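Local coordinates for L-tyrosine isonitrile synthase (Pseudomonas aeruginosa, PDB 3E59), which makes the isonitrile group on L-tyrosine, drawing its carbon from C2 of ribulose 5-phosphate, in the biosynthesis of paerucumarin, at residues Ala85-Leu93 / His269-Pro280; Leu170-Tyr178 / Arg236-Asp246. All coordinates share one frame; numbering follows the deposited sequence.

After three N-terminal helices and strand 60-64, the chain reaches helix 84-103, whose residues 85-93 wait some 175 residues for their partner. Within that span it passes through strands of the parallel sheet and then helix 167-178, which interaction 2 joins to helix 219-247, closing a shorter loop of 57 largely helical residues. Strands 252-255 and 265-267 follow, and only then does loop 269-280 return to 85-93 in interaction 1. The smaller loop thus lies wholly within the larger, without crossing. The centres of interactions 1 and 2 are about 25 Å apart. Interaction 2 fixes a helix pair, while interaction 1 seats the connection between the parallel sheet and the mixed sheet of 284-318.

Interaction 1: Ala85-Leu93 / His269-Pro280; sequences AERLSLSFL and HMMPTRDDWLTP
The backbone oxygen of A85 takes two bonds from S89, one helical turn on, and faces the thioether of M271 across the contact. S89 N gives the usual helical bond; the hydroxyl, held beside its own backbone N (chi1 -61°), donates from S89 OG to A85 O over 2.8 Å. The two donors come from opposite faces of the carbonyl plane. With its proton spent inside the helix, this small serine suits an apolar neighbourhood: S89 OG rests 3.5 Å from P280 CG, and S89 CB meets M270 CB at 3.6 Å.

No hydrogen bond joins 85-93 to 269-280, so packing does the work, and the two flexible methionines fit themselves to the helix. M270 runs straight to its sulfur and then bends (chi3 -63°), which lays M270 SD 3.8 Å from L93 CD1 and folds CE back beside S89. M271 crosses L88 at about a right angle, methyl to methyl, its sulfur turned to A85. At the start of the helix segment, small, compact groups meet: A85 CB lies 3.6 Å from P280 CB. At the far end the F92 ring passes obliquely by the loop backbone, with F92 CE2 3.2 Å from H269 O.

H269 leads its imidazole away from the helix, where H269 NE2 donates to D276 OD1 at 2.8 Å, the acceptor near the ring plane. This ties the start of the loop to its type I beta turn at 275-278, where D275 OD1 accepts from W277 N in an Asx turn; R30 is a second partner of D276.

The E86 carboxylate is bonded to Y133, K70 and the backbone N of D83, while Y22 stacks edge-to-face with F92. Helix 127-144 packs on E86, R87 and L90, and strand 292-295 meets A85, L88 and M271.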
# COMPACT_ATOMS: atom_id res chain seq x y z
N ALA A 85 -2.12 -8.85 -10.63
CA ALA A 85 -2.37 -7.58 -9.94
C ALA A 85 -1.08 -6.99 -9.31
O ALA A 85 -0.77 -5.82 -9.53
CB ALA A 85 -3.47 -7.73 -8.90
N GLU A 86 -0.34 -7.80 -8.55
CA GLU A 86 0.98 -7.35 -8.05
C GLU A 86 1.94 -7.03 -9.18
O GLU A 86 2.65 -6.02 -9.13
CB GLU A 86 1.63 -8.40 -7.16
CG GLU A 86 1.19 -8.40 -5.71
CD GLU A 86 -0.10 -9.16 -5.50
OE1 GLU A 86 -0.70 -9.64 -6.49
OE2 GLU A 86 -0.50 -9.30 -4.34
N ARG A 87 1.95 -7.89 -10.21
CA ARG A 87 2.92 -7.80 -11.29
C ARG A 87 2.82 -6.48 -12.04
O ARG A 87 3.82 -5.79 -12.24
CB ARG A 87 2.79 -8.97 -12.27
CG ARG A 87 3.76 -8.86 -13.47
CD ARG A 87 3.69 -10.09 -14.36
NE ARG A 87 3.66 -11.34 -13.60
CZ ARG A 87 4.74 -12.05 -13.26
NH1 ARG A 87 5.96 -11.63 -13.60
NH2 ARG A 87 4.60 -13.18 -12.58
N LEU A 88 1.60 -6.13 -12.43
CA LEU A 88 1.38 -4.87 -13.15
C LEU A 88 1.58 -3.65 -12.26
O LEU A 88 2.00 -2.60 -12.73
CB LEU A 88 -0.01 -4.86 -13.78
CG LEU A 88 -0.20 -5.84 -14.94
CD1 LEU A 88 -1.66 -5.95 -15.24
CD2 LEU A 88 0.58 -5.36 -16.18
N SER A 89 1.27 -3.78 -10.97
CA SER A 89 1.51 -2.69 -10.02
C SER A 89 3.00 -2.42 -9.85
O SER A 89 3.44 -1.25 -9.86
CB SER A 89 0.86 -2.97 -8.67
OG SER A 89 -0.54 -3.10 -8.81
N LEU A 90 3.79 -3.48 -9.68
CA LEU A 90 5.24 -3.33 -9.51
C LEU A 90 5.90 -2.83 -10.79
O LEU A 90 6.88 -2.06 -10.74
CB LEU A 90 5.88 -4.65 -9.07
CG LEU A 90 5.52 -5.15 -7.66
CD1 LEU A 90 5.80 -6.65 -7.55
CD2 LEU A 90 6.27 -4.34 -6.59
N SER A 91 5.38 -3.26 -11.93
CA SER A 91 5.91 -2.81 -13.21
C SER A 91 5.61 -1.32 -13.40
O SER A 91 6.46 -0.55 -13.87
CB SER A 91 5.32 -3.66 -14.34
OG SER A 91 5.82 -3.21 -15.59
N PHE A 92 4.41 -0.91 -13.00
CA PHE A 92 4.03 0.51 -13.04
C PHE A 92 4.98 1.39 -12.23
O PHE A 92 5.39 2.47 -12.69
CB PHE A 92 2.59 0.76 -12.53
CG PHE A 92 2.31 2.21 -12.29
CD1 PHE A 92 1.94 3.04 -13.34
CD2 PHE A 92 2.49 2.76 -11.02
CE1 PHE A 92 1.73 4.39 -13.13
CE2 PHE A 92 2.28 4.12 -10.79
CZ PHE A 92 1.90 4.93 -11.85
N LEU A 93 5.31 0.93 -11.03
CA LEU A 93 6.13 1.70 -10.11
C LEU A 93 7.53 1.86 -10.67
O LEU A 93 8.15 2.92 -10.56
CB LEU A 93 6.19 1.03 -8.73
CG LEU A 93 4.93 1.03 -7.85
CD1 LEU A 93 5.18 0.16 -6.63
CD2 LEU A 93 4.55 2.43 -7.44
N HIS A 269 -1.82 5.56 -6.98
CA HIS A 269 -2.39 4.41 -7.67
C HIS A 269 -1.33 3.68 -8.46
O HIS A 269 -0.33 4.28 -8.88
CB HIS A 269 -3.55 4.84 -8.58
CG HIS A 269 -4.84 5.08 -7.85
ND1 HIS A 269 -5.60 4.05 -7.33
CD2 HIS A 269 -5.53 6.22 -7.61
CE1 HIS A 269 -6.69 4.55 -6.78
NE2 HIS A 269 -6.68 5.86 -6.95
N MET A 270 -1.54 2.38 -8.63
CA MET A 270 -0.58 1.51 -9.33
C MET A 270 -1.20 0.75 -10.52
O MET A 270 -0.47 0.14 -11.31
CB MET A 270 0.04 0.51 -8.34
CG MET A 270 0.84 1.13 -7.20
SD MET A 270 1.44 -0.14 -6.10
CE MET A 270 -0.11 -0.82 -5.47
N MET A 271 -2.53 0.77 -10.62
CA MET A 271 -3.30 0.22 -11.75
C MET A 271 -4.57 1.05 -11.77
O MET A 271 -4.99 1.54 -10.72
CB MET A 271 -3.74 -1.22 -11.49
CG MET A 271 -2.69 -2.27 -11.64
SD MET A 271 -3.35 -3.89 -11.21
CE MET A 271 -4.41 -4.23 -12.61
N PRO A 272 -5.20 1.21 -12.96
CA PRO A 272 -6.51 1.83 -12.98
C PRO A 272 -7.50 1.08 -12.08
O PRO A 272 -7.54 -0.15 -12.08
CB PRO A 272 -6.92 1.72 -14.45
CG PRO A 272 -5.59 1.70 -15.20
CD PRO A 272 -4.72 0.87 -14.32
N THR A 273 -8.28 1.83 -11.30
CA THR A 273 -9.31 1.27 -10.42
C THR A 273 -10.33 2.34 -10.03
O THR A 273 -9.99 3.52 -9.90
CB THR A 273 -8.69 0.58 -9.16
OG1 THR A 273 -9.71 -0.11 -8.42
CG2 THR A 273 -7.97 1.56 -8.25
N ARG A 274 -11.58 1.91 -9.84
CA ARG A 274 -12.66 2.78 -9.39
C ARG A 274 -12.57 3.11 -7.89
O ARG A 274 -12.96 4.19 -7.47
CB ARG A 274 -14.02 2.11 -9.66
N ASP A 275 -12.06 2.16 -7.10
CA ASP A 275 -11.99 2.29 -5.66
C ASP A 275 -10.60 2.76 -5.25
O ASP A 275 -9.62 2.04 -5.43
CB ASP A 275 -12.32 0.95 -5.00
CG ASP A 275 -12.26 0.99 -3.47
OD1 ASP A 275 -12.02 2.07 -2.87
OD2 ASP A 275 -12.45 -0.08 -2.87
N ASP A 276 -10.54 3.97 -4.68
CA ASP A 276 -9.26 4.56 -4.22
C ASP A 276 -8.61 3.82 -3.06
O ASP A 276 -7.42 3.99 -2.81
CB ASP A 276 -9.44 6.04 -3.84
CG ASP A 276 -9.65 6.94 -5.04
OD1 ASP A 276 -8.65 7.35 -5.68
OD2 ASP A 276 -10.83 7.24 -5.33
N TRP A 277 -9.40 3.03 -2.32
CA TRP A 277 -8.88 2.19 -1.23
C TRP A 277 -8.39 0.80 -1.68
O TRP A 277 -7.77 0.07 -0.89
CB TRP A 277 -9.94 2.04 -0.12
CG TRP A 277 -10.17 3.31 0.65
CD1 TRP A 277 -11.17 4.22 0.45
CD2 TRP A 277 -9.36 3.83 1.72
NE1 TRP A 277 -11.04 5.26 1.33
CE2 TRP A 277 -9.94 5.05 2.13
CE3 TRP A 277 -8.22 3.37 2.38
CZ2 TRP A 277 -9.41 5.83 3.16
CZ3 TRP A 277 -7.69 4.15 3.43
CH2 TRP A 277 -8.29 5.37 3.80
N LEU A 278 -8.67 0.42 -2.92
CA LEU A 278 -8.40 -0.94 -3.37
C LEU A 278 -6.93 -1.10 -3.74
O LEU A 278 -6.37 -0.26 -4.44
CB LEU A 278 -9.29 -1.33 -4.56
CG LEU A 278 -9.26 -2.81 -5.00
CD1 LEU A 278 -9.60 -3.76 -3.84
CD2 LEU A 278 -10.23 -3.03 -6.17
N THR A 279 -6.34 -2.20 -3.27
CA THR A 279 -4.96 -2.55 -3.56
C THR A 279 -4.89 -3.99 -4.13
O THR A 279 -5.80 -4.78 -3.90
CB THR A 279 -4.10 -2.42 -2.31
OG1 THR A 279 -4.58 -3.32 -1.31
CG2 THR A 279 -4.12 -0.97 -1.76
N PRO A 280 -3.83 -4.30 -4.91
CA PRO A 280 -3.71 -5.60 -5.59
C PRO A 280 -3.72 -6.85 -4.69
O PRO A 280 -4.11 -7.92 -5.15
CB PRO A 280 -2.39 -5.49 -6.35
CG PRO A 280 -1.66 -4.32 -5.78
CD PRO A 280 -2.71 -3.39 -5.25

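Interaction 2: Leu170-Tyr178 / Arg236-Asp246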
# COMPACT_ATOMS: atom_id res chain seq x y z
N LEU A 170 10.32 -9.27 16.90
CA LEU A 170 10.49 -8.17 15.95
C LEU A 170 9.34 -7.19 16.11
O LEU A 170 9.56 -5.98 16.27
CB LEU A 170 10.53 -8.68 14.51
CG LEU A 170 11.87 -8.93 13.83
CD1 LEU A 170 11.64 -9.48 12.42
CD2 LEU A 170 12.74 -7.67 13.78
N ARG A 171 8.12 -7.73 16.09
CA ARG A 171 6.92 -6.95 16.29
C ARG A 171 6.96 -6.17 17.60
O ARG A 171 6.62 -4.99 17.63
CB ARG A 171 5.67 -7.84 16.18
CG ARG A 171 5.34 -8.20 14.74
CD ARG A 171 4.00 -8.93 14.59
NE ARG A 171 4.12 -10.36 14.90
CZ ARG A 171 4.45 -11.31 14.02
NH1 ARG A 171 4.72 -11.00 12.76
NH2 ARG A 171 4.53 -12.58 14.42
N GLN A 172 7.39 -6.83 18.68
CA GLN A 172 7.53 -6.19 19.99
C GLN A 172 8.59 -5.09 20.03
O GLN A 172 8.45 -4.11 20.77
CB GLN A 172 7.80 -7.23 21.09
CG GLN A 172 6.55 -8.00 21.55
CD GLN A 172 5.41 -7.08 22.00
OE1 GLN A 172 5.62 -6.10 22.73
NE2 GLN A 172 4.20 -7.39 21.55
N LEU A 173 9.65 -5.25 19.24
CA LEU A 173 10.66 -4.20 19.07
C LEU A 173 10.12 -2.97 18.34
O LEU A 173 10.45 -1.85 18.71
CB LEU A 173 11.93 -4.72 18.37
CG LEU A 173 12.84 -5.68 19.14
CD1 LEU A 173 14.00 -6.10 18.25
CD2 LEU A 173 13.35 -5.05 20.43
N LEU A 174 9.30 -3.19 17.30
CA LEU A 174 8.60 -2.10 16.59
C LEU A 174 7.62 -1.36 17.50
O LEU A 174 7.59 -0.13 17.52
CB LEU A 174 7.84 -2.64 15.37
CG LEU A 174 7.01 -1.61 14.56
CD1 LEU A 174 7.90 -0.61 13.86
CD2 LEU A 174 6.04 -2.26 13.58
N ILE A 175 6.80 -2.12 18.21
CA ILE A 175 5.82 -1.60 19.16
C ILE A 175 6.52 -0.82 20.28
O ILE A 175 6.17 0.32 20.54
CB ILE A 175 5.00 -2.75 19.79
CG1 ILE A 175 4.17 -3.47 18.73
CG2 ILE A 175 4.10 -2.24 20.92
CD1 ILE A 175 3.65 -4.84 19.20
N GLY A 176 7.50 -1.44 20.93
CA GLY A 176 8.22 -0.80 22.03
C GLY A 176 8.86 0.52 21.65
O GLY A 176 8.84 1.48 22.42
N GLY A 177 9.44 0.57 20.45
CA GLY A 177 10.16 1.75 20.01
C GLY A 177 9.29 2.82 19.36
O GLY A 177 9.57 4.00 19.53
N TYR A 178 8.24 2.39 18.65
CA TYR A 178 7.53 3.26 17.70
C TYR A 178 5.99 3.39 17.82
O TYR A 178 5.42 4.32 17.24
CB TYR A 178 7.94 2.91 16.25
CG TYR A 178 9.35 3.36 15.96
CD1 TYR A 178 9.63 4.71 15.74
CD2 TYR A 178 10.42 2.45 15.98
CE1 TYR A 178 10.93 5.14 15.52
CE2 TYR A 178 11.74 2.89 15.75
CZ TYR A 178 11.97 4.24 15.52
OH TYR A 178 13.25 4.70 15.28
N ARG A 236 -0.04 -0.33 14.33
CA ARG A 236 1.11 -0.95 13.67
C ARG A 236 1.57 -0.22 12.42
O ARG A 236 2.77 -0.00 12.24
CB ARG A 236 0.83 -2.42 13.32
CG ARG A 236 0.48 -3.31 14.51
CD ARG A 236 1.58 -3.33 15.57
NE ARG A 236 1.05 -3.94 16.79
CZ ARG A 236 0.96 -5.25 17.01
NH1 ARG A 236 1.39 -6.12 16.10
NH2 ARG A 236 0.45 -5.68 18.15
N SER A 237 0.63 0.16 11.55
CA SER A 237 0.96 0.90 10.33
C SER A 237 1.63 2.22 10.65
O SER A 237 2.59 2.60 9.99
CB SER A 237 -0.27 1.18 9.47
OG SER A 237 -0.95 -0.03 9.16
N TRP A 238 1.11 2.92 11.66
CA TRP A 238 1.69 4.19 12.06
C TRP A 238 3.06 4.02 12.75
O TRP A 238 3.97 4.81 12.51
CB TRP A 238 0.74 5.01 12.94
CG TRP A 238 -0.47 5.61 12.22
CD1 TRP A 238 -0.76 5.57 10.86
CD2 TRP A 238 -1.53 6.36 12.83
NE1 TRP A 238 -1.94 6.23 10.61
CE2 TRP A 238 -2.43 6.74 11.80
CE3 TRP A 238 -1.80 6.76 14.15
CZ2 TRP A 238 -3.59 7.49 12.05
CZ3 TRP A 238 -2.97 7.51 14.40
CH2 TRP A 238 -3.85 7.86 13.35
N ALA A 239 3.19 3.01 13.61
CA ALA A 239 4.49 2.64 14.19
C ALA A 239 5.53 2.35 13.09
O ALA A 239 6.63 2.89 13.11
CB ALA A 239 4.36 1.44 15.14
N TRP A 240 5.16 1.49 12.13
CA TRP A 240 6.02 1.18 10.97
C TRP A 240 6.41 2.45 10.22
O TRP A 240 7.58 2.65 9.88
CB TRP A 240 5.30 0.20 10.04
CG TRP A 240 6.08 -0.34 8.82
CD1 TRP A 240 5.60 -0.47 7.54
CD2 TRP A 240 7.43 -0.86 8.79
NE1 TRP A 240 6.56 -1.03 6.72
CE2 TRP A 240 7.69 -1.28 7.45
CE3 TRP A 240 8.44 -1.02 9.75
CZ2 TRP A 240 8.92 -1.83 7.05
CZ3 TRP A 240 9.68 -1.56 9.34
CH2 TRP A 240 9.89 -1.96 8.01
N GLY A 241 5.43 3.32 9.96
CA GLY A 241 5.70 4.61 9.32
C GLY A 241 6.69 5.48 10.09
O GLY A 241 7.58 6.11 9.49
N ALA A 242 6.53 5.52 11.41
CA ALA A 242 7.42 6.27 12.29
C ALA A 242 8.85 5.71 12.29
O ALA A 242 9.83 6.46 12.19
CB ALA A 242 6.85 6.31 13.70
N LEU A 243 8.95 4.38 12.37
CA LEU A 243 10.22 3.69 12.20
C LEU A 243 10.91 4.08 10.88
O LEU A 243 12.08 4.45 10.88
CB LEU A 243 10.03 2.16 12.32
CG LEU A 243 11.28 1.28 12.14
CD1 LEU A 243 11.18 -0.02 12.91
CD2 LEU A 243 11.59 1.01 10.66
N LEU A 244 10.18 4.03 9.78
CA LEU A 244 10.72 4.37 8.47
C LEU A 244 11.08 5.86 8.30
O LEU A 244 11.94 6.20 7.48
CB LEU A 244 9.74 3.97 7.36
CG LEU A 244 9.41 2.49 7.17
CD1 LEU A 244 8.16 2.33 6.28
CD2 LEU A 244 10.62 1.76 6.60
N ALA A 245 10.42 6.74 9.06
CA ALA A 245 10.79 8.17 9.02
C ALA A 245 12.18 8.40 9.61
O ALA A 245 12.90 9.32 9.21
CB ALA A 245 9.74 9.04 9.71
N ASP A 246 12.57 7.56 10.56
CA ASP A 246 13.93 7.61 11.12
C ASP A 246 14.93 6.84 10.26
O ASP A 246 16.10 7.23 10.19
CB ASP A 246 13.95 7.08 12.55
CG ASP A 246 13.47 8.11 13.56
OD1 ASP A 246 13.26 9.28 13.18
OD2 ASP A 246 13.29 7.74 14.74
O HOH W 1 14.22 3.59 12.82
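Helix 170-178 crosses helix 236-246 at 76°, their axes 9.2 Å apart, with the CA atoms of Y178 and A239 the nearest pair. The packing is knobs-into-holes: L174 and Y178, one turn apart, each enter a hole of the other helix.

L174 sits among R236, A239, W240 and L243. Its CG stands anti to the backbone N (chi1 178°), which sends the branched end into the hole; L174 CD1 is pressed to 3.5 Å from L243 CD1, tighter than usual for two carbons, and also meets the edge of the W240 ring. The small methyl of A239 suits the floor between the knobs, where the two backbones come closest. W240 turns its NE1 away, to C113 O.

Beside this apolar hole, I175 lies over the flat guanidinium of R236, with I175 CD1 3.5 Å from R236 CZ. The aliphatic chain of isoleucine suits such a face, which needs no hydrogen bond. R236 NH1 is bonded to V118 O, but NE is buried with no partner. R171 brings a second guanidinium, nearly parallel to that of R236; the like charges are probably eased by E168 and D127, which form salt bridges with R171.

Y178 fills the hole of A239, A242, L243 and D246 with the broad face of its ring. A CH-pi contact sets L243 CA 3.6 Å from the Y178 ring centroid, only 6° off its normal, while A242 CB touches Y178 CD1. The length of tyrosine carries its hydroxyl beyond this packing to the more exposed edge of the contact: D246 OD2 lies at the ring edge, in its plane, 3.1 Å from Y178 OH. A water 2.9 Å from Y178 OH donates to the backbone oxygen L243 O at 3.0 Å.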